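Local coordinates for 16L protein (Yaba-like disease virus, PDB 6TQP), which probably inhibits apoptosis of infected host cells as a virus-encoded Bcl-2-like protein, presumably by binding pro-apoptotic partners, at residues I103-I106 / S107-E111; E138-I141 / N142-I146; S123-I126 / E127-L131. All coordinates share one frame; numbering follows the deposited sequence.

Interaction 1 (I103-I106 / S107-E111); sequences ISLI and SMIVE
Ile109 reaches back along the helix to overlap Leu105, its CD1 lying 4.0 Å from Leu105 CG, so that the two branched chains pass each other at a slant, one turn apart. The approach starts lower down, where CG1 of Ile109 passes 3.2 Å from Leu105 O. That carbonyl is therefore flanked by methylene as well as bonded: Ile109 N donates to Leu105 O at 2.9 Å. CG1 of Ile109 lies beside its own backbone N (chi1 -64°), the setting that turns the chain back toward the preceding turn.

Ile103 O takes two bonds from a single residue. Ser107 N gives the regular helical bond to Ile103 O at 3.0 Å, and Ser107 OG donates to the same Ile103 O at 3.2 Å, reaching it from the opposite face of the carbonyl plane. With OG held beside its backbone N (chi1 -65°), the hydroxyl can bend back onto the preceding turn, and this buried polar group is satisfied within the helix itself. Val110 and Ile106 repeat the simpler pattern: Val110 N bonds Ile106 O, and Val110 CG2 settles 3.6 Å from that oxygen.

All the side chains that meet here are buried, as suits a central helix of a Bcl-2-type bundle. Helix 96-113 is packed against several neighbours: Ile103 and Ile106 meet Tyr23 and Ile24 of helix 12-27, Met108 leads away to Met55 and Leu62 of helix 38-68, and Ile109 and Val110 rest on Met122 of helix 120-134. Ser104 OG is hydrogen-bonded to Cys51 O on the same side as Met108, adding a polar tie to helix 38-68.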
ATOM      1  N   ILE A 103      -0.863  -1.330   0.332  1.00 28.59           N
ATOM      2  CA  ILE A 103      -0.649  -0.220   1.265  1.00 23.99           C
ATOM      3  C   ILE A 103      -0.443  -0.763   2.670  1.00 24.42           C
ATOM      4  O   ILE A 103       0.450  -0.320   3.400  1.00 29.39           O
ATOM      5  CB  ILE A 103      -1.817   0.780   1.211  1.00 25.90           C
ATOM      6  CG1 ILE A 103      -1.879   1.412  -0.179  1.00 24.43           C
ATOM      7  CG2 ILE A 103      -1.667   1.861   2.305  1.00 28.18           C
ATOM      8  CD1 ILE A 103      -3.142   2.221  -0.433  1.00 29.87           C
ATOM      9  N   SER A 104      -1.244  -1.753   3.061  1.00 24.37           N
ATOM     10  CA  SER A 104      -1.046  -2.370   4.368  1.00 28.03           C
ATOM     11  C   SER A 104       0.317  -3.044   4.456  1.00 28.88           C
ATOM     12  O   SER A 104       0.968  -3.015   5.506  1.00 26.90           O
ATOM     13  CB  SER A 104      -2.152  -3.385   4.655  1.00 31.44           C
ATOM     14  OG  SER A 104      -3.421  -2.766   4.669  1.00 34.76           O
ATOM     15  N   LEU A 105       0.751  -3.688   3.373  1.00 27.68           N
ATOM     16  CA  LEU A 105       2.057  -4.337   3.367  1.00 28.20           C
ATOM     17  C   LEU A 105       3.171  -3.322   3.607  1.00 29.30           C
ATOM     18  O   LEU A 105       4.076  -3.549   4.422  1.00 30.25           O
ATOM     19  CB  LEU A 105       2.261  -5.062   2.030  1.00 28.99           C
ATOM     20  CG  LEU A 105       3.646  -5.677   1.841  1.00 30.21           C
ATOM     21  CD1 LEU A 105       3.905  -6.791   2.843  1.00 32.07           C
ATOM     22  CD2 LEU A 105       3.777  -6.159   0.418  1.00 26.79           C
ATOM     23  N   ILE A 106       3.121  -2.186   2.907  1.00 25.08           N
ATOM     24  CA  ILE A 106       4.131  -1.138   3.099  1.00 25.59           C
ATOM     25  C   ILE A 106       4.122  -0.659   4.538  1.00 28.61           C
ATOM     26  O   ILE A 106       5.182  -0.440   5.141  1.00 26.95           O
ATOM     27  CB  ILE A 106       3.887   0.033   2.126  1.00 29.31           C
ATOM     28  CG1 ILE A 106       3.949  -0.432   0.674  1.00 37.31           C
ATOM     29  CG2 ILE A 106       4.921   1.159   2.313  1.00 30.65           C
ATOM     30  CD1 ILE A 106       3.268   0.508  -0.242  1.00 67.50           C
ATOM     31  N   SER A 107       2.932  -0.494   5.121  1.00 34.40           N
ATOM     32  CA  SER A 107       2.864  -0.074   6.525  1.00 32.56           C
ATOM     33  C   SER A 107       3.637  -1.033   7.415  1.00 38.51           C
ATOM     34  O   SER A 107       4.411  -0.611   8.286  1.00 35.49           O
ATOM     35  CB  SER A 107       1.410   0.009   6.987  1.00 37.40           C
ATOM     36  OG  SER A 107       0.732   1.027   6.286  1.00 45.82           O
ATOM     37  N   MET A 108       3.438  -2.337   7.213  1.00 34.45           N
ATOM     38  CA  MET A 108       4.175  -3.308   8.010  1.00 36.15           C
ATOM     39  C   MET A 108       5.671  -3.237   7.734  1.00 36.25           C
ATOM     40  O   MET A 108       6.476  -3.310   8.667  1.00 39.10           O
ATOM     41  CB  MET A 108       3.673  -4.717   7.743  1.00 35.23           C
ATOM     42  CG  MET A 108       4.442  -5.755   8.548  1.00 40.81           C
ATOM     43  SD  MET A 108       3.819  -7.408   8.252  1.00 37.95           S
ATOM     44  CE  MET A 108       2.306  -7.242   9.199  1.00 32.54           C
ATOM     45  N   ILE A 109       6.067  -3.130   6.462  1.00 33.61           N
ATOM     46  CA  ILE A 109       7.494  -3.042   6.142  1.00 36.18           C
ATOM     47  C   ILE A 109       8.127  -1.910   6.931  1.00 37.19           C
ATOM     48  O   ILE A 109       9.179  -2.070   7.560  1.00 40.16           O
ATOM     49  CB  ILE A 109       7.702  -2.854   4.629  1.00 35.21           C
ATOM     50  CG1 ILE A 109       7.203  -4.086   3.878  1.00 32.30           C
ATOM     51  CG2 ILE A 109       9.195  -2.628   4.305  1.00 36.42           C
ATOM     52  CD1 ILE A 109       7.217  -3.948   2.369  1.00 36.11           C
ATOM     53  N   VAL A 110       7.470  -0.751   6.923  1.00 31.35           N
ATOM     54  CA  VAL A 110       7.996   0.424   7.605  1.00 38.81           C
ATOM     55  C   VAL A 110       8.046   0.189   9.109  1.00 44.28           C
ATOM     56  O   VAL A 110       9.021   0.554   9.785  1.00 41.18           O
ATOM     57  CB  VAL A 110       7.136   1.644   7.230  1.00 51.15           C
ATOM     58  CG1 VAL A 110       7.196   2.721   8.268  1.00 86.99           C
ATOM     59  CG2 VAL A 110       7.568   2.187   5.861  1.00 42.05           C
ATOM     60  N   GLU A 111       6.993  -0.420   9.662  1.00 40.27           N
ATOM     61  CA  GLU A 111       6.974  -0.691  11.096  1.00 43.31           C
ATOM     62  C   GLU A 111       8.037  -1.711  11.485  1.00 51.55           C
ATOM     63  O   GLU A 111       8.569  -1.653  12.599  1.00 55.23           O
ATOM     64  CB  GLU A 111       5.586  -1.173  11.519  1.00 49.12           C
ATOM     65  CG  GLU A 111       4.517  -0.076  11.481  1.00 81.95           C
ATOM     66  CD  GLU A 111       3.147  -0.568  11.916  1.00 96.00           C
ATOM     67  OE1 GLU A 111       2.967  -1.796  12.060  1.00 87.83           O
ATOM     68  OE2 GLU A 111       2.251   0.280  12.118  1.00 80.91           O
TER

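Interaction 2 (E138-I141 / N142-I146); sequences EDLI and NFINI
Leu140 and Ile144 cross at an angle, while Ile141 and Asn145 run alongside each other in the same direction; both pairs are i/i+4 contacts on helix 137-148, the last helix of this Bcl-2-like bundle. In the first pair the meeting is loose, Leu140 CD1 standing 4.2 Å from Ile144 CG2. Ile144 places CG1 between its backbone N and carbonyl carbon (chi1 61°), which leaves that carbon 3.4 Å from Leu140 O and equally near the next carbonyl, that of Ile141.

Leu140 O takes the bond from Ile144 N at 3.1 Å and a further, weak one from Phe143 N. The other bond of Phe143 N, to Asp139 O, is also bent, at 142°. Phe143 itself swings its ring away from the preceding turn to Pro96 and Leu100, and stacks on an aromatic side chain of the bound peptide. The buried side of the helix faces its neighbours through Leu140 and Ile141, which meet Ile16 of helix 12-27, and through Ile144, which lies on Ile47 of helix 38-68.

In the second pair the amide of Asn145 lies alongside a methyl group, with Asn145 ND2 3.4 Å from Ile141 CG2.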
ATOM      1  N   GLU A 138      -9.131   6.293 -10.487  1.00 32.39           N
ATOM      2  CA  GLU A 138     -10.590   6.318 -10.567  1.00 42.84           C
ATOM      3  C   GLU A 138     -11.193   4.997 -10.101  1.00 38.66           C
ATOM      4  O   GLU A 138     -12.173   4.978  -9.342  1.00 40.88           O
ATOM      5  CB  GLU A 138     -11.024   6.630 -12.003  1.00 50.48           C
ATOM      6  CG  GLU A 138     -11.068   8.114 -12.343  1.00 68.49           C
ATOM      7  CD  GLU A 138     -11.701   8.392 -13.704  1.00 99.20           C
ATOM      8  OE1 GLU A 138     -11.762   7.463 -14.544  1.00 83.75           O
ATOM      9  OE2 GLU A 138     -12.145   9.539 -13.932  1.00 94.09           O
ATOM     10  N   ASP A 139     -10.621   3.878 -10.552  1.00 38.73           N
ATOM     11  CA  ASP A 139     -11.120   2.573 -10.133  1.00 39.06           C
ATOM     12  C   ASP A 139     -10.919   2.356  -8.641  1.00 34.98           C
ATOM     13  O   ASP A 139     -11.785   1.789  -7.968  1.00 33.69           O
ATOM     14  CB  ASP A 139     -10.431   1.466 -10.927  1.00 39.36           C
ATOM     15  CG  ASP A 139     -10.693   1.573 -12.411  1.00 42.44           C
ATOM     16  OD1 ASP A 139     -11.777   2.071 -12.781  1.00 40.97           O
ATOM     17  OD2 ASP A 139      -9.813   1.170 -13.203  1.00 45.03           O
ATOM     18  N   LEU A 140      -9.782   2.796  -8.102  1.00 34.55           N
ATOM     19  CA  LEU A 140      -9.559   2.636  -6.670  1.00 28.48           C
ATOM     20  C   LEU A 140     -10.517   3.515  -5.874  1.00 28.46           C
ATOM     21  O   LEU A 140     -11.081   3.081  -4.864  1.00 33.03           O
ATOM     22  CB  LEU A 140      -8.106   2.962  -6.326  1.00 33.76           C
ATOM     23  CG  LEU A 140      -7.723   3.009  -4.845  1.00 33.03           C
ATOM     24  CD1 LEU A 140      -8.033   1.688  -4.157  1.00 37.00           C
ATOM     25  CD2 LEU A 140      -6.251   3.325  -4.742  1.00 34.67           C
ATOM     26  N   ILE A 141     -10.719   4.754  -6.319  1.00 33.67           N
ATOM     27  CA  ILE A 141     -11.620   5.651  -5.610  1.00 37.05           C
ATOM     28  C   ILE A 141     -13.037   5.085  -5.612  1.00 37.79           C
ATOM     29  O   ILE A 141     -13.713   5.057  -4.576  1.00 44.86           O
ATOM     30  CB  ILE A 141     -11.545   7.059  -6.231  1.00 34.13           C
ATOM     31  CG1 ILE A 141     -10.167   7.683  -5.937  1.00 28.91           C
ATOM     32  CG2 ILE A 141     -12.679   7.962  -5.698  1.00 40.19           C
ATOM     33  CD1 ILE A 141      -9.906   9.007  -6.632  1.00 30.71           C
ATOM     34  N   ASN A 142     -13.499   4.591  -6.762  1.00 40.51           N
ATOM     35  CA  ASN A 142     -14.833   3.997  -6.825  1.00 46.48           C
ATOM     36  C   ASN A 142     -14.968   2.811  -5.887  1.00 34.60           C
ATOM     37  O   ASN A 142     -16.043   2.582  -5.322  1.00 40.51           O
ATOM     38  CB  ASN A 142     -15.155   3.563  -8.256  1.00 57.58           C
ATOM     39  CG  ASN A 142     -15.397   4.736  -9.174  1.00 69.56           C
ATOM     40  OD1 ASN A 142     -15.619   5.860  -8.716  1.00 49.37           O
ATOM     41  ND2 ASN A 142     -15.364   4.485 -10.476  1.00 76.81           N
ATOM     42  N   PHE A 143     -13.900   2.042  -5.703  1.00 33.82           N
ATOM     43  CA  PHE A 143     -13.992   0.867  -4.846  1.00 33.51           C
ATOM     44  C   PHE A 143     -14.140   1.267  -3.384  1.00 35.45           C
ATOM     45  O   PHE A 143     -14.921   0.658  -2.651  1.00 39.97           O
ATOM     46  CB  PHE A 143     -12.767  -0.021  -5.040  1.00 33.09           C
ATOM     47  CG  PHE A 143     -12.767  -1.247  -4.188  1.00 33.79           C
ATOM     48  CD1 PHE A 143     -13.565  -2.328  -4.509  1.00 39.29           C
ATOM     49  CD2 PHE A 143     -11.971  -1.322  -3.067  1.00 37.41           C
ATOM     50  CE1 PHE A 143     -13.559  -3.459  -3.729  1.00 36.63           C
ATOM     51  CE2 PHE A 143     -11.964  -2.449  -2.281  1.00 42.53           C
ATOM     52  CZ  PHE A 143     -12.757  -3.516  -2.607  1.00 47.18           C
ATOM     53  N   ILE A 144     -13.400   2.283  -2.940  1.00 35.09           N
ATOM     54  CA  ILE A 144     -13.447   2.622  -1.521  1.00 34.51           C
ATOM     55  C   ILE A 144     -14.639   3.519  -1.205  1.00 35.12           C
ATOM     56  O   ILE A 144     -15.161   3.481  -0.085  1.00 40.10           O
ATOM     57  CB  ILE A 144     -12.123   3.258  -1.070  1.00 33.51           C
ATOM     58  CG1 ILE A 144     -11.845   4.542  -1.840  1.00 41.12           C
ATOM     59  CG2 ILE A 144     -10.985   2.260  -1.236  1.00 36.57           C
ATOM     60  CD1 ILE A 144     -10.573   5.238  -1.399  1.00 39.73           C
ATOM     61  N   ASN A 145     -15.083   4.343  -2.155  1.00 36.24           N
ATOM     62  CA  ASN A 145     -16.347   5.053  -1.983  1.00 44.17           C
ATOM     63  C   ASN A 145     -17.489   4.062  -1.814  1.00 53.59           C
ATOM     64  O   ASN A 145     -18.214   4.086  -0.816  1.00 60.74           O
ATOM     65  CB  ASN A 145     -16.625   5.969  -3.180  1.00 43.30           C
ATOM     66  CG  ASN A 145     -15.818   7.258  -3.142  1.00 55.13           C
ATOM     67  OD1 ASN A 145     -15.288   7.649  -2.105  1.00 67.24           O
ATOM     68  ND2 ASN A 145     -15.739   7.932  -4.285  1.00 49.05           N
ATOM     69  N   ILE A 146     -17.658   3.170  -2.794  1.00 81.71           N
ATOM     70  CA  ILE A 146     -18.781   2.241  -2.786  1.00 96.01           C
ATOM     71  C   ILE A 146     -18.606   1.146  -1.738  1.00106.40           C
ATOM     72  O   ILE A 146     -19.587   0.486  -1.373  1.00112.13           O
ATOM     73  CB  ILE A 146     -18.967   1.638  -4.192  1.00100.35           C
ATOM     74  CG1 ILE A 146     -19.302   2.739  -5.202  1.00109.43           C
ATOM     75  CG2 ILE A 146     -20.078   0.592  -4.199  1.00115.66           C
ATOM     76  CD1 ILE A 146     -18.950   2.389  -6.639  1.00108.94           C
TER

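Interaction 3 (S123-I126 / E127-L131); sequences SFLI and EDIAL
The carboxylate of Asp128 hangs beside the backbone carbonyl of Phe124, with Asp128 OD2 only 3.1 Å from Phe124 O. Both are acceptors and share no hydrogen bond. The ring of Phe124 is turned elsewhere: one of its faces carries Ser123 OG, 3.9 Å above the plane and displaced toward the rim, a hydroxyl already hydrogen-bonded to Ile120 O. Toward Asp128 the phenylalanine offers CB instead, at 4.3 Å from Asp128 OD2.

The carboxylate is drawn to this place because CG lies beside the backbone N of Asp128 (chi1 -70°), and the same residue's N-H makes a short bond, Asp128 N to Phe124 O at 2.7 Å. On the opposite flank of the helix Ala130 brings its methyl CB to 3.2 Å from Ile126 O, while its N-H bonds that oxygen.

The apolar part of the contact is Leu125 with Ile129, which extend next to each other in a common direction. Leu125 CD2 and Ile129 CD1 are 3.5 Å apart, closer than methyls usually pack. Leu125 also meets Ile79 of helix 76-92, and Ile129 meets Ile86 there and Ile102 of helix 96-113, so the pair is packed between helices 76-92 and 96-113.

Leu125, Ile126, Ile129 and Ala130 are buried, whereas Glu127 and Asp128 are partly exposed. The crowding of Asp128 OD2 against a carbonyl oxygen is probably unfavourable by itself, and the side chain of Lys83 packing on Asp128 could partly offset it.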
ATOM      1  N   SER A 123      12.515   5.930   1.283  1.00 36.89           N
ATOM      2  CA  SER A 123      11.588   6.998   0.925  1.00 34.44           C
ATOM      3  C   SER A 123      11.173   6.896  -0.539  1.00 38.04           C
ATOM      4  O   SER A 123      10.010   7.135  -0.880  1.00 34.62           O
ATOM      5  CB  SER A 123      12.215   8.366   1.195  1.00 46.15           C
ATOM      6  OG  SER A 123      13.206   8.662   0.226  1.00 44.53           O
ATOM      7  N   PHE A 124      12.115   6.559  -1.423  1.00 36.79           N
ATOM      8  CA  PHE A 124      11.781   6.461  -2.841  1.00 39.95           C
ATOM      9  C   PHE A 124      10.965   5.213  -3.128  1.00 35.77           C
ATOM     10  O   PHE A 124      10.129   5.217  -4.040  1.00 42.97           O
ATOM     11  CB  PHE A 124      13.051   6.460  -3.697  1.00 37.55           C
ATOM     12  CG  PHE A 124      13.757   7.796  -3.761  1.00 47.47           C
ATOM     13  CD1 PHE A 124      13.054   8.990  -3.642  1.00 43.75           C
ATOM     14  CD2 PHE A 124      15.132   7.855  -3.945  1.00 64.45           C
ATOM     15  CE1 PHE A 124      13.714  10.211  -3.701  1.00 52.13           C
ATOM     16  CE2 PHE A 124      15.791   9.069  -4.002  1.00 85.20           C
ATOM     17  CZ  PHE A 124      15.083  10.246  -3.880  1.00 65.09           C
ATOM     18  N   LEU A 125      11.202   4.136  -2.381  1.00 34.03           N
ATOM     19  CA  LEU A 125      10.319   2.979  -2.462  1.00 32.51           C
ATOM     20  C   LEU A 125       8.886   3.385  -2.173  1.00 36.69           C
ATOM     21  O   LEU A 125       7.946   2.964  -2.860  1.00 34.27           O
ATOM     22  CB  LEU A 125      10.770   1.901  -1.476  1.00 31.63           C
ATOM     23  CG  LEU A 125       9.959   0.604  -1.523  1.00 37.23           C
ATOM     24  CD1 LEU A 125      10.850  -0.583  -1.146  1.00 37.00           C
ATOM     25  CD2 LEU A 125       8.764   0.672  -0.605  1.00 35.49           C
ATOM     26  N   ILE A 126       8.693   4.189  -1.130  1.00 32.86           N
ATOM     27  CA  ILE A 126       7.340   4.604  -0.786  1.00 27.20           C
ATOM     28  C   ILE A 126       6.768   5.459  -1.908  1.00 28.96           C
ATOM     29  O   ILE A 126       5.631   5.259  -2.352  1.00 33.27           O
ATOM     30  CB  ILE A 126       7.333   5.350   0.558  1.00 36.93           C
ATOM     31  CG1 ILE A 126       7.787   4.407   1.677  1.00 31.41           C
ATOM     32  CG2 ILE A 126       5.933   5.905   0.836  1.00 31.90           C
ATOM     33  CD1 ILE A 126       8.167   5.141   2.976  1.00 33.11           C
ATOM     34  N   GLU A 127       7.557   6.425  -2.383  1.00 34.05           N
ATOM     35  CA  GLU A 127       7.134   7.271  -3.497  1.00 37.90           C
ATOM     36  C   GLU A 127       6.792   6.434  -4.724  1.00 38.05           C
ATOM     37  O   GLU A 127       5.725   6.596  -5.326  1.00 36.19           O
ATOM     38  CB  GLU A 127       8.242   8.269  -3.835  1.00 51.35           C
ATOM     39  CG  GLU A 127       8.327   9.451  -2.898  1.00 97.69           C
ATOM     40  CD  GLU A 127       7.273  10.491  -3.200  1.00 98.61           C
ATOM     41  OE1 GLU A 127       6.697  10.447  -4.312  1.00 62.71           O
ATOM     42  OE2 GLU A 127       7.024  11.350  -2.328  1.00 90.43           O
ATOM     43  N   ASP A 128       7.706   5.547  -5.119  1.00 36.94           N
ATOM     44  CA  ASP A 128       7.526   4.782  -6.347  1.00 38.58           C
ATOM     45  C   ASP A 128       6.276   3.911  -6.290  1.00 30.45           C
ATOM     46  O   ASP A 128       5.496   3.873  -7.246  1.00 37.31           O
ATOM     47  CB  ASP A 128       8.756   3.918  -6.599  1.00 40.04           C
ATOM     48  CG  ASP A 128       9.971   4.731  -6.986  1.00 44.36           C
ATOM     49  OD1 ASP A 128       9.799   5.855  -7.494  1.00 44.16           O
ATOM     50  OD2 ASP A 128      11.107   4.234  -6.786  1.00 47.94           O
ATOM     51  N   ILE A 129       6.068   3.198  -5.183  1.00 29.83           N
ATOM     52  CA  ILE A 129       4.893   2.336  -5.080  1.00 29.44           C
ATOM     53  C   ILE A 129       3.618   3.169  -4.964  1.00 35.12           C
ATOM     54  O   ILE A 129       2.563   2.785  -5.488  1.00 31.46           O
ATOM     55  CB  ILE A 129       5.046   1.358  -3.904  1.00 35.29           C
ATOM     56  CG1 ILE A 129       6.246   0.438  -4.148  1.00 39.43           C
ATOM     57  CG2 ILE A 129       3.773   0.522  -3.742  1.00 36.22           C
ATOM     58  CD1 ILE A 129       6.539  -0.492  -2.998  1.00 55.97           C
ATOM     59  N   ALA A 130       3.683   4.318  -4.282  1.00 37.18           N
ATOM     60  CA  ALA A 130       2.531   5.218  -4.272  1.00 31.52           C
ATOM     61  C   ALA A 130       2.183   5.657  -5.688  1.00 29.28           C
ATOM     62  O   ALA A 130       1.004   5.749  -6.047  1.00 37.11           O
ATOM     63  CB  ALA A 130       2.814   6.439  -3.388  1.00 34.38           C
ATOM     64  N   LEU A 131       3.202   5.927  -6.508  1.00 30.77           N
ATOM     65  CA  LEU A 131       2.961   6.339  -7.886  1.00 32.79           C
ATOM     66  C   LEU A 131       2.233   5.248  -8.652  1.00 38.55           C
ATOM     67  O   LEU A 131       1.233   5.505  -9.334  1.00 37.06           O
ATOM     68  CB  LEU A 131       4.280   6.672  -8.581  1.00 38.13           C
ATOM     69  CG  LEU A 131       4.864   8.056  -8.346  1.00 37.51           C
ATOM     70  CD1 LEU A 131       6.243   8.136  -8.962  1.00 53.95           C
ATOM     71  CD2 LEU A 131       3.956   9.128  -8.923  1.00 60.02           C
TER

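In the fold
Along the chain the order is interaction 1 on helix 96-113, interaction 3 on helix 120-134 and interaction 2 on helix 137-148. Interactions 1 and 3 belong to consecutive helices, their centres about 12 Å apart, and touch directly: Ile106 CD1 packs 3.5 Å from Ile129 CG2. Interaction 2 lies at the periphery, its centre about 21 Å from each of the others and without touching either. All three lie within the M11L-like family region of an all-helical chain. Interaction 1 and the buried side of interaction 3 contribute to the bundle core, whereas 138-146 packs on helices 12-27, 38-68 and 96-113 toward one end and meets the bound peptide.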